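Local coordinates for histidine kinase (Methanosarcina mazei, PDB 3LI9), which is the extracellular PDC-fold (Cache) sensor domain of a putative membrane-bound histidine kinase and probably senses an external signal that controls histidine autophosphorylation inside the cell, at residues V194-F200 against G211-L215; D30-E34 against V256-F261; M21-A26 against S262-V266; G233-V238 against I250-P255. All blocks are in the same frame, centred on the assembly; numbering follows the deposited sequence.

Contact 1: residues V194-F200 against G211-L215; sequences VSNTGIF and GEKSL
Ile199 and Ser214 form a single backbone bridge, their CA atoms 4.0 Å apart, where 194-200, turning through a type I turn from Ser195 to Gly198, runs beside 211-215. Three main-chain bonds tie the two runs: Leu215 N to Gly198 O, Phe200 N to Lys213 O, and Gly211 N to Phe200 O, the last being 2.8 Å long. A side-chain bond is added by the Ser214 hydroxyl. The chi1 of 173° swings OG away from the Ser214 amide and toward Thr197, where it donates to a lone pair of Thr197 O at 2.9 Å, lying in that carbonyl's plane; it accepts from Ser216 N as well. The two branches of Ile199 part company: CG2 rests on Gly211 CA at 3.6 Å, while CD1 reaches Ser214 CB. The Phe200 ring has Lys213 O at its edge, near the ring plane, and its CZ meets Leu215 CD2 at 3.9 Å, the two side chains crossing at about a right angle. Leu215 sends its other methyl, CD1, to Val194 CG1. All this lies in the connection between strand 190-194 and helix 221-231: Leu215 packs on Ile223, Ala227 and Ile230 of that helix, and Val194 pairs with Ser262 of strand 261-268.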
loop_
_atom_site.group_PDB
_atom_site.type_symbol
_atom_site.label_atom_id
_atom_site.label_comp_id
_atom_site.label_asym_id
_atom_site.label_seq_id
_atom_site.Cartn_x
_atom_site.Cartn_y
_atom_site.Cartn_z
ATOM N N VAL A 194 3.098 7.581 -7.325
ATOM C CA VAL A 194 1.857 6.961 -7.800
ATOM C C VAL A 194 1.803 5.487 -7.448
ATOM O O VAL A 194 2.865 4.860 -7.221
ATOM C CB VAL A 194 1.602 7.142 -9.343
ATOM C CG1 VAL A 194 1.542 8.688 -9.696
ATOM C CG2 VAL A 194 2.709 6.480 -10.162
ATOM N N SER A 195 0.605 4.937 -7.461
ATOM C CA SER A 195 0.468 3.504 -7.238
ATOM C C SER A 195 0.772 2.730 -8.584
ATOM O O SER A 195 1.067 3.349 -9.627
ATOM C CB SER A 195 -0.958 3.190 -6.792
ATOM O OG SER A 195 -1.825 3.395 -7.910
ATOM N N ASN A 196 0.656 1.416 -8.519
ATOM C CA ASN A 196 0.956 0.593 -9.678
ATOM C C ASN A 196 -0.025 0.924 -10.843
ATOM O O ASN A 196 0.366 0.882 -12.019
ATOM C CB ASN A 196 0.816 -0.877 -9.335
ATOM C CG ASN A 196 1.199 -1.758 -10.519
ATOM O OD1 ASN A 196 2.354 -1.705 -11.002
ATOM N ND2 ASN A 196 0.272 -2.508 -10.971
ATOM N N THR A 197 -1.245 1.312 -10.511
ATOM C CA THR A 197 -2.204 1.695 -11.581
ATOM C C THR A 197 -2.191 3.199 -11.820
ATOM O O THR A 197 -3.064 3.709 -12.500
ATOM C CB THR A 197 -3.643 1.229 -11.264
ATOM O OG1 THR A 197 -4.100 1.811 -10.003
ATOM C CG2 THR A 197 -3.713 -0.320 -11.164
ATOM N N GLY A 198 -1.173 3.911 -11.317
ATOM C CA GLY A 198 -0.960 5.282 -11.688
ATOM C C GLY A 198 -1.752 6.272 -10.844
ATOM O O GLY A 198 -1.712 7.466 -11.166
ATOM N N ILE A 199 -2.376 5.813 -9.755
ATOM C CA ILE A 199 -3.133 6.771 -8.905
ATOM C C ILE A 199 -2.195 7.624 -8.049
ATOM O O ILE A 199 -1.248 7.096 -7.411
ATOM C CB ILE A 199 -4.006 5.995 -7.922
ATOM C CG1 ILE A 199 -5.010 5.103 -8.679
ATOM C CG2 ILE A 199 -4.763 6.965 -7.007
ATOM C CD1 ILE A 199 -6.085 5.950 -9.463
ATOM N N PHE A 200 -2.440 8.937 -8.006
ATOM C CA PHE A 200 -1.589 9.784 -7.192
ATOM C C PHE A 200 -1.628 9.412 -5.753
ATOM O O PHE A 200 -2.704 9.327 -5.155
ATOM C CB PHE A 200 -1.982 11.315 -7.330
ATOM C CG PHE A 200 -1.620 11.893 -8.689
ATOM C CD1 PHE A 200 -0.404 12.526 -8.865
ATOM C CD2 PHE A 200 -2.538 11.821 -9.729
ATOM C CE1 PHE A 200 0.018 13.075 -10.126
ATOM C CE2 PHE A 200 -2.152 12.354 -11.026
ATOM C CZ PHE A 200 -0.893 12.950 -11.208
ATOM N N GLY A 211 -5.350 9.882 -4.391
ATOM C CA GLY A 211 -6.278 8.767 -4.324
ATOM C C GLY A 211 -7.455 8.830 -5.247
ATOM O O GLY A 211 -8.338 7.966 -5.153
ATOM N N GLU A 212 -7.464 9.814 -6.165
ATOM C CA GLU A 212 -8.643 10.110 -6.989
ATOM C C GLU A 212 -8.345 10.072 -8.465
ATOM O O GLU A 212 -9.106 9.471 -9.225
ATOM C CB GLU A 212 -9.324 11.424 -6.582
ATOM C CG GLU A 212 -9.890 11.431 -5.137
ATOM C CD GLU A 212 -11.021 10.374 -4.932
ATOM O OE1 GLU A 212 -11.519 9.816 -5.921
ATOM O OE2 GLU A 212 -11.393 10.072 -3.768
ATOM N N LYS A 213 -7.230 10.622 -8.882
ATOM C CA LYS A 213 -6.947 10.700 -10.296
ATOM C C LYS A 213 -5.771 9.777 -10.591
ATOM O O LYS A 213 -4.931 9.588 -9.720
ATOM C CB LYS A 213 -6.523 12.118 -10.638
ATOM C CG LYS A 213 -6.212 12.273 -12.171
ATOM C CD LYS A 213 -6.196 13.759 -12.573
ATOM C CE LYS A 213 -7.472 14.507 -12.118
ATOM N NZ LYS A 213 -8.537 14.408 -13.157
ATOM N N SER A 214 -5.708 9.214 -11.788
ATOM C CA SER A 214 -4.569 8.453 -12.228
ATOM C C SER A 214 -3.871 9.104 -13.432
ATOM O O SER A 214 -4.480 9.893 -14.183
ATOM C CB SER A 214 -5.076 7.072 -12.712
ATOM O OG SER A 214 -3.985 6.375 -13.290
ATOM N N LEU A 215 -2.582 8.841 -13.580
ATOM C CA LEU A 215 -1.856 9.247 -14.777
ATOM C C LEU A 215 -2.606 8.806 -16.007
ATOM O O LEU A 215 -2.584 9.514 -17.026
ATOM C CB LEU A 215 -0.446 8.630 -14.815
ATOM C CG LEU A 215 0.471 9.216 -13.755
ATOM C CD1 LEU A 215 1.838 8.486 -13.760
ATOM C CD2 LEU A 215 0.705 10.652 -13.956
#

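Contact 2: residues D30-E34 against V256-F261; sequences DAQME and VKTGDF
Asp30 OD1 takes two hydrogen bonds from Thr258, one from the hydroxyl OG1 at 2.6 Å and one from the amide N at 2.9 Å. The hydroxyl comes to the syn side, 22° out of the carboxylate plane, and the amide lies 35° out on the opposite face, so a single oxygen is gripped from both faces. An extended first torsion (chi1 -174°) carries the Asp30 carboxylate off the helix to Thr258. Among the charged groups, Glu34 OE2 and Lys257 NZ make a long salt bridge of 3.7 Å; a water donates to OE2 and takes a weak bond from NZ. Asp30 OD2 and Glu34 OE2 are only 2.4 Å apart. The apolar part belongs to selenomethionine Met33. Its SE meets Val256 CG1 at 3.5 Å, and the bend at chi3 sets CE over one face of the Phe261 ring, 4.2 Å from the centroid, in a CH-pi contact displaced toward the rim. Tyr153 of strand 148-159 touches both Met33 and Thr258. Oxygens as close as those of Asp30 and Glu34 suggest that one acid carries a proton, which would lower the negative charge beside Lys257.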
loop_
_atom_site.group_PDB
_atom_site.type_symbol
_atom_site.label_atom_id
_atom_site.label_comp_id
_atom_site.label_asym_id
_atom_site.label_seq_id
_atom_site.Cartn_x
_atom_site.Cartn_y
_atom_site.Cartn_z
ATOM N N ASP A 30 10.728 2.618 -0.809
ATOM C CA ASP A 30 10.569 1.173 -0.765
ATOM C C ASP A 30 10.988 0.570 0.587
ATOM O O ASP A 30 10.458 -0.465 1.003
ATOM C CB ASP A 30 11.445 0.514 -1.814
ATOM C CG ASP A 30 11.195 -1.009 -1.891
ATOM O OD1 ASP A 30 10.036 -1.407 -2.045
ATOM O OD2 ASP A 30 12.142 -1.799 -1.773
ATOM N N ALA A 31 11.961 1.183 1.231
ATOM C CA ALA A 31 12.522 0.553 2.474
ATOM C C ALA A 31 11.438 0.336 3.537
ATOM O O ALA A 31 11.371 -0.747 4.104
ATOM C CB ALA A 31 13.673 1.409 3.046
ATOM N N GLN A 32 10.578 1.324 3.800
ATOM C CA GLN A 32 9.604 1.170 4.863
ATOM C C GLN A 32 8.522 0.262 4.365
ATOM O O GLN A 32 7.911 -0.450 5.145
ATOM C CB GLN A 32 8.975 2.484 5.270
ATOM C CG GLN A 32 7.955 2.389 6.437
ATOM C CD GLN A 32 8.514 1.758 7.738
ATOM O OE1 GLN A 32 9.532 2.194 8.268
ATOM N NE2 GLN A 32 7.881 0.702 8.208
HETATM N N MSE A 33 8.309 0.237 3.070
HETATM C CA MSE A 33 7.277 -0.712 2.580
HETATM C C MSE A 33 7.731 -2.181 2.758
HETATM O O MSE A 33 6.908 -3.048 3.026
HETATM C CB MSE A 33 6.920 -0.397 1.082
HETATM C CG MSE A 33 6.399 1.025 1.048
HETATM SE SE MSE A 33 6.107 1.535 -0.840
HETATM C CE MSE A 33 4.731 0.329 -1.366
ATOM N N GLU A 34 9.000 -2.474 2.537
ATOM C CA GLU A 34 9.503 -3.816 2.702
ATOM C C GLU A 34 9.371 -4.176 4.216
ATOM O O GLU A 34 9.119 -5.332 4.569
ATOM C CB GLU A 34 10.977 -3.904 2.267
ATOM C CG GLU A 34 11.138 -3.629 0.785
ATOM C CD GLU A 34 12.167 -4.480 0.041
ATOM O OE1 GLU A 34 12.723 -5.467 0.552
ATOM O OE2 GLU A 34 12.473 -4.134 -1.125
ATOM N N VAL A 256 9.017 1.456 -7.499
ATOM C CA VAL A 256 9.142 1.103 -6.066
ATOM C C VAL A 256 8.914 -0.363 -5.997
ATOM O O VAL A 256 7.830 -0.789 -6.255
ATOM C CB VAL A 256 8.050 1.901 -5.304
ATOM C CG1 VAL A 256 7.971 1.447 -3.830
ATOM C CG2 VAL A 256 8.446 3.395 -5.343
ATOM N N LYS A 257 9.956 -1.141 -5.647
ATOM C CA LYS A 257 9.970 -2.610 -5.792
ATOM C C LYS A 257 8.753 -3.251 -5.131
ATOM O O LYS A 257 8.172 -4.172 -5.666
ATOM C CB LYS A 257 11.278 -3.090 -5.093
ATOM C CG LYS A 257 11.667 -4.487 -5.297
ATOM C CD LYS A 257 13.123 -4.665 -4.750
ATOM C CE LYS A 257 13.481 -6.124 -4.707
ATOM N NZ LYS A 257 12.589 -6.763 -3.695
ATOM N N THR A 258 8.365 -2.783 -3.945
ATOM C CA THR A 258 7.248 -3.374 -3.221
ATOM C C THR A 258 5.951 -2.856 -3.873
ATOM O O THR A 258 5.618 -1.687 -3.802
ATOM C CB THR A 258 7.319 -2.987 -1.735
ATOM O OG1 THR A 258 8.560 -3.450 -1.249
ATOM C CG2 THR A 258 6.173 -3.716 -0.947
ATOM N N GLY A 259 5.253 -3.729 -4.591
ATOM C CA GLY A 259 4.028 -3.321 -5.251
ATOM C C GLY A 259 4.170 -2.710 -6.650
ATOM O O GLY A 259 3.150 -2.444 -7.295
ATOM N N ASP A 260 5.386 -2.466 -7.105
ATOM C CA ASP A 260 5.607 -1.679 -8.358
ATOM C C ASP A 260 4.822 -0.387 -8.373
ATOM O O ASP A 260 4.131 -0.055 -9.341
ATOM C CB ASP A 260 5.223 -2.560 -9.549
ATOM C CG ASP A 260 6.378 -3.564 -9.891
ATOM O OD1 ASP A 260 7.558 -3.348 -9.478
ATOM O OD2 ASP A 260 6.073 -4.541 -10.595
ATOM N N PHE A 261 4.904 0.365 -7.262
ATOM C CA PHE A 261 4.484 1.749 -7.272
ATOM C C PHE A 261 5.567 2.521 -8.033
ATOM O O PHE A 261 6.506 1.908 -8.549
ATOM C CB PHE A 261 4.392 2.269 -5.818
ATOM C CG PHE A 261 3.113 1.796 -5.100
ATOM C CD1 PHE A 261 2.440 0.651 -5.544
ATOM C CD2 PHE A 261 2.698 2.396 -3.936
ATOM C CE1 PHE A 261 1.239 0.143 -4.893
ATOM C CE2 PHE A 261 1.519 1.905 -3.221
ATOM C CZ PHE A 261 0.799 0.801 -3.720
HETATM O O HOH W 1 14.731 -5.782 -1.508
#

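Contact 3: residues M21-A26 against S262-V266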
loop_
_atom_site.group_PDB
_atom_site.type_symbol
_atom_site.label_atom_id
_atom_site.label_comp_id
_atom_site.label_asym_id
_atom_site.label_seq_id
_atom_site.Cartn_x
_atom_site.Cartn_y
_atom_site.Cartn_z
HETATM N N MSE A 21 18.557 10.222 -9.075
HETATM C CA MSE A 21 17.778 10.829 -7.994
HETATM C C MSE A 21 16.395 10.165 -7.816
HETATM O O MSE A 21 15.944 9.897 -6.687
HETATM C CB MSE A 21 17.530 12.346 -8.233
HETATM C CG MSE A 21 16.893 12.917 -7.006
HETATM SE SE MSE A 21 16.768 14.895 -7.368
HETATM C CE MSE A 21 18.476 15.395 -6.761
ATOM N N ALA A 22 15.705 9.985 -8.942
ATOM C CA ALA A 22 14.371 9.336 -8.916
ATOM C C ALA A 22 14.528 7.910 -8.349
ATOM O O ALA A 22 13.653 7.475 -7.556
ATOM C CB ALA A 22 13.784 9.251 -10.316
ATOM N N GLY A 23 15.605 7.228 -8.740
ATOM C CA GLY A 23 15.801 5.792 -8.265
ATOM C C GLY A 23 16.104 5.823 -6.779
ATOM O O GLY A 23 15.559 4.987 -6.001
ATOM N N ASN A 24 16.914 6.791 -6.386
ATOM C CA ASN A 24 17.233 6.970 -4.959
ATOM C C ASN A 24 15.982 7.161 -4.108
ATOM O O ASN A 24 15.743 6.416 -3.121
ATOM C CB ASN A 24 18.224 8.137 -4.848
ATOM C CG ASN A 24 18.846 8.267 -3.485
ATOM O OD1 ASN A 24 18.477 7.529 -2.545
ATOM N ND2 ASN A 24 19.765 9.240 -3.326
ATOM N N TYR A 25 15.120 8.105 -4.492
ATOM C CA TYR A 25 13.910 8.321 -3.717
ATOM C C TYR A 25 12.973 7.111 -3.824
ATOM O O TYR A 25 12.357 6.782 -2.834
ATOM C CB TYR A 25 13.131 9.554 -4.193
ATOM C CG TYR A 25 13.711 10.882 -3.690
ATOM C CD1 TYR A 25 13.726 11.156 -2.318
ATOM C CD2 TYR A 25 14.192 11.826 -4.600
ATOM C CE1 TYR A 25 14.225 12.339 -1.845
ATOM C CE2 TYR A 25 14.665 13.046 -4.132
ATOM C CZ TYR A 25 14.686 13.283 -2.776
ATOM O OH TYR A 25 15.175 14.491 -2.264
ATOM N N ALA A 26 12.893 6.469 -5.005
ATOM C CA ALA A 26 12.014 5.276 -5.098
ATOM C C ALA A 26 12.460 4.245 -4.062
ATOM O O ALA A 26 11.614 3.643 -3.376
ATOM C CB ALA A 26 12.102 4.605 -6.482
ATOM N N SER A 262 5.467 3.855 -8.168
ATOM C CA SER A 262 6.495 4.547 -8.885
ATOM C C SER A 262 6.779 5.899 -8.253
ATOM O O SER A 262 5.782 6.566 -7.876
ATOM C CB SER A 262 6.103 4.731 -10.406
ATOM O OG SER A 262 7.229 5.244 -11.147
ATOM N N PHE A 263 8.051 6.320 -8.224
ATOM C CA PHE A 263 8.373 7.655 -7.786
ATOM C C PHE A 263 8.657 8.480 -9.059
ATOM O O PHE A 263 9.411 8.027 -9.925
ATOM C CB PHE A 263 9.653 7.635 -6.862
ATOM C CG PHE A 263 10.059 9.035 -6.436
ATOM C CD1 PHE A 263 9.519 9.605 -5.295
ATOM C CD2 PHE A 263 10.955 9.766 -7.223
ATOM C CE1 PHE A 263 9.905 10.920 -4.915
ATOM C CE2 PHE A 263 11.347 11.090 -6.829
ATOM C CZ PHE A 263 10.817 11.622 -5.675
ATOM N N VAL A 264 8.031 9.660 -9.151
ATOM C CA VAL A 264 8.119 10.472 -10.377
ATOM C C VAL A 264 8.727 11.828 -10.058
ATOM O O VAL A 264 8.311 12.543 -9.118
ATOM C CB VAL A 264 6.715 10.655 -11.018
ATOM C CG1 VAL A 264 6.846 11.393 -12.368
ATOM C CG2 VAL A 264 6.042 9.340 -11.219
ATOM N N LEU A 265 9.749 12.204 -10.808
ATOM C CA LEU A 265 10.303 13.536 -10.687
ATOM C C LEU A 265 9.928 14.303 -11.960
ATOM O O LEU A 265 10.073 13.752 -13.090
ATOM C CB LEU A 265 11.842 13.502 -10.701
ATOM C CG LEU A 265 12.703 13.386 -9.495
ATOM C CD1 LEU A 265 14.191 13.481 -9.950
ATOM C CD2 LEU A 265 12.346 14.400 -8.414
ATOM N N VAL A 266 9.451 15.532 -11.784
ATOM C CA VAL A 266 9.012 16.318 -12.948
ATOM C C VAL A 266 9.972 17.523 -13.033
ATOM O O VAL A 266 10.107 18.283 -12.084
ATOM C CB VAL A 266 7.559 16.816 -12.804
ATOM C CG1 VAL A 266 7.161 17.745 -13.959
ATOM C CG2 VAL A 266 6.569 15.634 -12.730
#
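Tyr25 lays its CB squarely over the middle of the Phe263 ring, 3.4 Å from the centroid and 9° off the ring normal, a close CH-pi contact between helix 13-48 and strand 261-268. Phe263 itself can be followed outward. Its CB rests against the backbone of Ala26, 3.8 Å from CA, and lies near the Ala26 methyl too. From there the first torsion, with CG opposite the Phe263 amide nitrogen, carries the ring up against the helix, between Ala22 and Tyr25. CG faces Tyr25 CB, and CD1 and CE1 have the same carbon as their nearest neighbour. On the other flank CD2 approaches Ala22 O at 3.6 Å, obliquely to the ring, and the Ala22 methyl stands a little farther off. CE2 returns to Tyr25, meeting CB and then CD2. At the tip, CZ touches Tyr25 CB at 3.4 Å and CD2 at 3.5 Å. The rings of Tyr25 and Phe263 are near parallel, their planes 29° apart, but slid so far that they barely overlap; it is the tyrosine's CB that covers the phenylalanine face. One turn back along the helix, Leu265 CD1 fits against CB, CG and SE of selenomethionine Met21, 3.9 Å from SE, the two side chains crossing at about a right angle. Ile183 touches both Tyr25 and Phe263 from a loop. The axes of 21-26 and 262-266 come within 7.8 Å, their N-to-C directions 143° apart, closer to antiparallel than parallel. A long N-terminal helix packed on an antiparallel sheet in this way is characteristic of the PDC (Cache) sensor fold.

Contact 4: residues G233-V238 against I250-P255; sequences GIGGHV and IMFYEP
Gly236 faces Tyr253 and Val238 faces Met251 as hydrogen-bonded antiparallel pairs, with His237 and Phe252 the non-hydrogen-bonded pair between them. The tight part is around Gly236. Its N donates to Tyr253 O at 2.9 Å and its O accepts from Tyr253 N at 3.0 Å, while the tyrosine ring folds back over the same glycine. CG of Tyr253 lies between the backbone N and carbonyl carbon (chi1 46°), and this brings one ring face to Gly236 CA, 4.0 Å from the centroid. Ile234 O lies in the ring plane at its edge, 3.4 Å from CE1. At the ring's tip a water donates to Tyr253 OH and His237 O. Beyond, Pro255 CG abuts O of Gly233, the positive-phi residue of the Schellman motif that closes helix 221-231. The looser part is at partly exposed His237 and the Glu254 carboxylate. His237 CB still meets Phe252 CD1 at 3.6 Å, but a second water lies beside Phe252, between Gly236 O and Glu254 OE2. The hairpin ends the four-stranded sheet at strand 236-241. Tyr253 packs on Ala226 and Ile230 of helix 221-231 and bonds Asp229 through its hydroxyl, whereas on helix 13-48 Tyr15 meets the His237 ring and Ser18 and Ile19 receive Phe252.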
loop_
_atom_site.group_PDB
_atom_site.type_symbol
_atom_site.label_atom_id
_atom_site.label_comp_id
_atom_site.label_asym_id
_atom_site.label_seq_id
_atom_site.Cartn_x
_atom_site.Cartn_y
_atom_site.Cartn_z
ATOM N N GLY A 233 6.107 -2.016 -13.799
ATOM C CA GLY A 233 7.303 -1.844 -12.982
ATOM C C GLY A 233 8.598 -1.478 -13.674
ATOM O O GLY A 233 9.686 -1.873 -13.219
ATOM N N ILE A 234 8.475 -0.706 -14.753
ATOM C CA ILE A 234 9.571 -0.275 -15.578
ATOM C C ILE A 234 9.831 1.220 -15.327
ATOM O O ILE A 234 8.878 2.006 -15.216
ATOM C CB ILE A 234 9.218 -0.510 -17.028
ATOM C CG1 ILE A 234 9.066 -2.002 -17.287
ATOM C CG2 ILE A 234 10.211 0.137 -17.918
ATOM C CD1 ILE A 234 8.523 -2.263 -18.681
ATOM N N GLY A 235 11.107 1.557 -15.194
ATOM C CA GLY A 235 11.633 2.915 -14.997
ATOM C C GLY A 235 11.871 3.545 -16.376
ATOM O O GLY A 235 12.113 2.835 -17.354
ATOM N N GLY A 236 11.872 4.842 -16.433
ATOM C CA GLY A 236 12.039 5.468 -17.771
ATOM C C GLY A 236 11.797 6.925 -17.654
ATOM O O GLY A 236 11.734 7.505 -16.576
ATOM N N HIS A 237 11.794 7.627 -18.785
ATOM C CA HIS A 237 11.418 9.032 -18.703
ATOM C C HIS A 237 10.671 9.402 -20.005
ATOM O O HIS A 237 10.805 8.732 -21.041
ATOM C CB HIS A 237 12.550 10.001 -18.416
ATOM C CG HIS A 237 13.714 9.896 -19.355
ATOM N ND1 HIS A 237 13.823 10.637 -20.532
ATOM C CD2 HIS A 237 14.827 9.138 -19.275
ATOM C CE1 HIS A 237 14.967 10.332 -21.129
ATOM N NE2 HIS A 237 15.598 9.427 -20.386
ATOM N N VAL A 238 9.757 10.346 -19.895
ATOM C CA VAL A 238 9.044 10.873 -21.106
ATOM C C VAL A 238 9.230 12.365 -21.176
ATOM O O VAL A 238 9.384 13.022 -20.168
ATOM C CB VAL A 238 7.543 10.533 -21.139
ATOM C CG1 VAL A 238 7.349 9.069 -21.371
ATOM C CG2 VAL A 238 6.807 11.092 -19.841
ATOM N N ILE A 250 10.269 17.038 -18.381
ATOM C CA ILE A 250 10.562 15.638 -18.505
ATOM C C ILE A 250 10.045 15.001 -17.222
ATOM O O ILE A 250 10.297 15.562 -16.161
ATOM C CB ILE A 250 12.071 15.440 -18.536
ATOM C CG1 ILE A 250 12.661 16.212 -19.741
ATOM C CG2 ILE A 250 12.402 13.957 -18.793
ATOM C CD1 ILE A 250 14.076 16.512 -19.523
HETATM N N MSE A 251 9.353 13.881 -17.351
HETATM C CA MSE A 251 8.882 13.159 -16.151
HETATM C C MSE A 251 9.787 11.919 -16.098
HETATM O O MSE A 251 9.706 11.043 -17.009
HETATM C CB MSE A 251 7.402 12.897 -16.357
HETATM C CG MSE A 251 6.844 11.672 -15.796
HETATM SE SE MSE A 251 4.895 11.670 -16.046
HETATM C CE MSE A 251 4.634 13.479 -15.916
ATOM N N PHE A 252 10.553 11.804 -15.001
ATOM C CA PHE A 252 11.381 10.648 -14.741
ATOM C C PHE A 252 10.642 9.746 -13.748
ATOM O O PHE A 252 10.142 10.262 -12.718
ATOM C CB PHE A 252 12.671 11.017 -14.118
ATOM C CG PHE A 252 13.546 11.908 -14.970
ATOM C CD1 PHE A 252 14.538 11.328 -15.755
ATOM C CD2 PHE A 252 13.400 13.286 -14.889
ATOM C CE1 PHE A 252 15.393 12.203 -16.539
ATOM C CE2 PHE A 252 14.243 14.149 -15.617
ATOM C CZ PHE A 252 15.201 13.593 -16.447
ATOM N N TYR A 253 10.453 8.489 -14.103
ATOM C CA TYR A 253 9.687 7.630 -13.172
ATOM C C TYR A 253 10.539 6.392 -12.889
ATOM O O TYR A 253 11.160 5.805 -13.805
ATOM C CB TYR A 253 8.325 7.246 -13.690
ATOM C CG TYR A 253 8.318 6.762 -15.148
ATOM C CD1 TYR A 253 8.440 5.418 -15.457
ATOM C CD2 TYR A 253 8.292 7.713 -16.192
ATOM C CE1 TYR A 253 8.447 4.998 -16.815
ATOM C CE2 TYR A 253 8.336 7.301 -17.533
ATOM C CZ TYR A 253 8.401 5.999 -17.838
ATOM O OH TYR A 253 8.460 5.668 -19.208
ATOM N N GLU A 254 10.557 5.962 -11.617
ATOM C CA GLU A 254 11.382 4.776 -11.252
ATOM C C GLU A 254 10.567 3.944 -10.294
ATOM O O GLU A 254 9.874 4.456 -9.412
ATOM C CB GLU A 254 12.700 5.193 -10.590
ATOM C CG GLU A 254 13.721 5.800 -11.573
ATOM C CD GLU A 254 14.230 4.768 -12.544
ATOM O OE1 GLU A 254 14.108 3.556 -12.337
ATOM O OE2 GLU A 254 14.764 5.223 -13.565
ATOM N N PRO A 255 10.555 2.608 -10.501
ATOM C CA PRO A 255 9.681 1.750 -9.739
ATOM C C PRO A 255 10.071 1.583 -8.292
ATOM O O PRO A 255 11.259 1.524 -7.955
ATOM C CB PRO A 255 9.775 0.400 -10.465
ATOM C CG PRO A 255 11.083 0.444 -11.164
ATOM C CD PRO A 255 11.277 1.888 -11.585
HETATM O O HOH W 2 13.979 7.574 -14.800
HETATM O O HOH W 3 9.471 6.345 -21.648
#

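Contacts 2 and 3 use successive parts of helix 13-48, their centres about 12 Å apart, and Val256 CG2 of contact 2 touches Ala26 O of contact 3 at 3.7 Å. Contact 4, about 8 Å from contact 3 between centres, shares the sheet with the strand of contact 3: Leu265 N lies 2.8 Å from Phe252 O and Phe263 N 2.9 Å from Glu254 O, both probable hydrogen bonds. Contact 1 continues from the sheet's other outer strand, with Val194 N 2.9 Å from Ser262 O, and Val194 O packs on Phe261 CB of contact 2. Contacts 1 and 4 do not touch, their nearest atoms being about 5 Å apart.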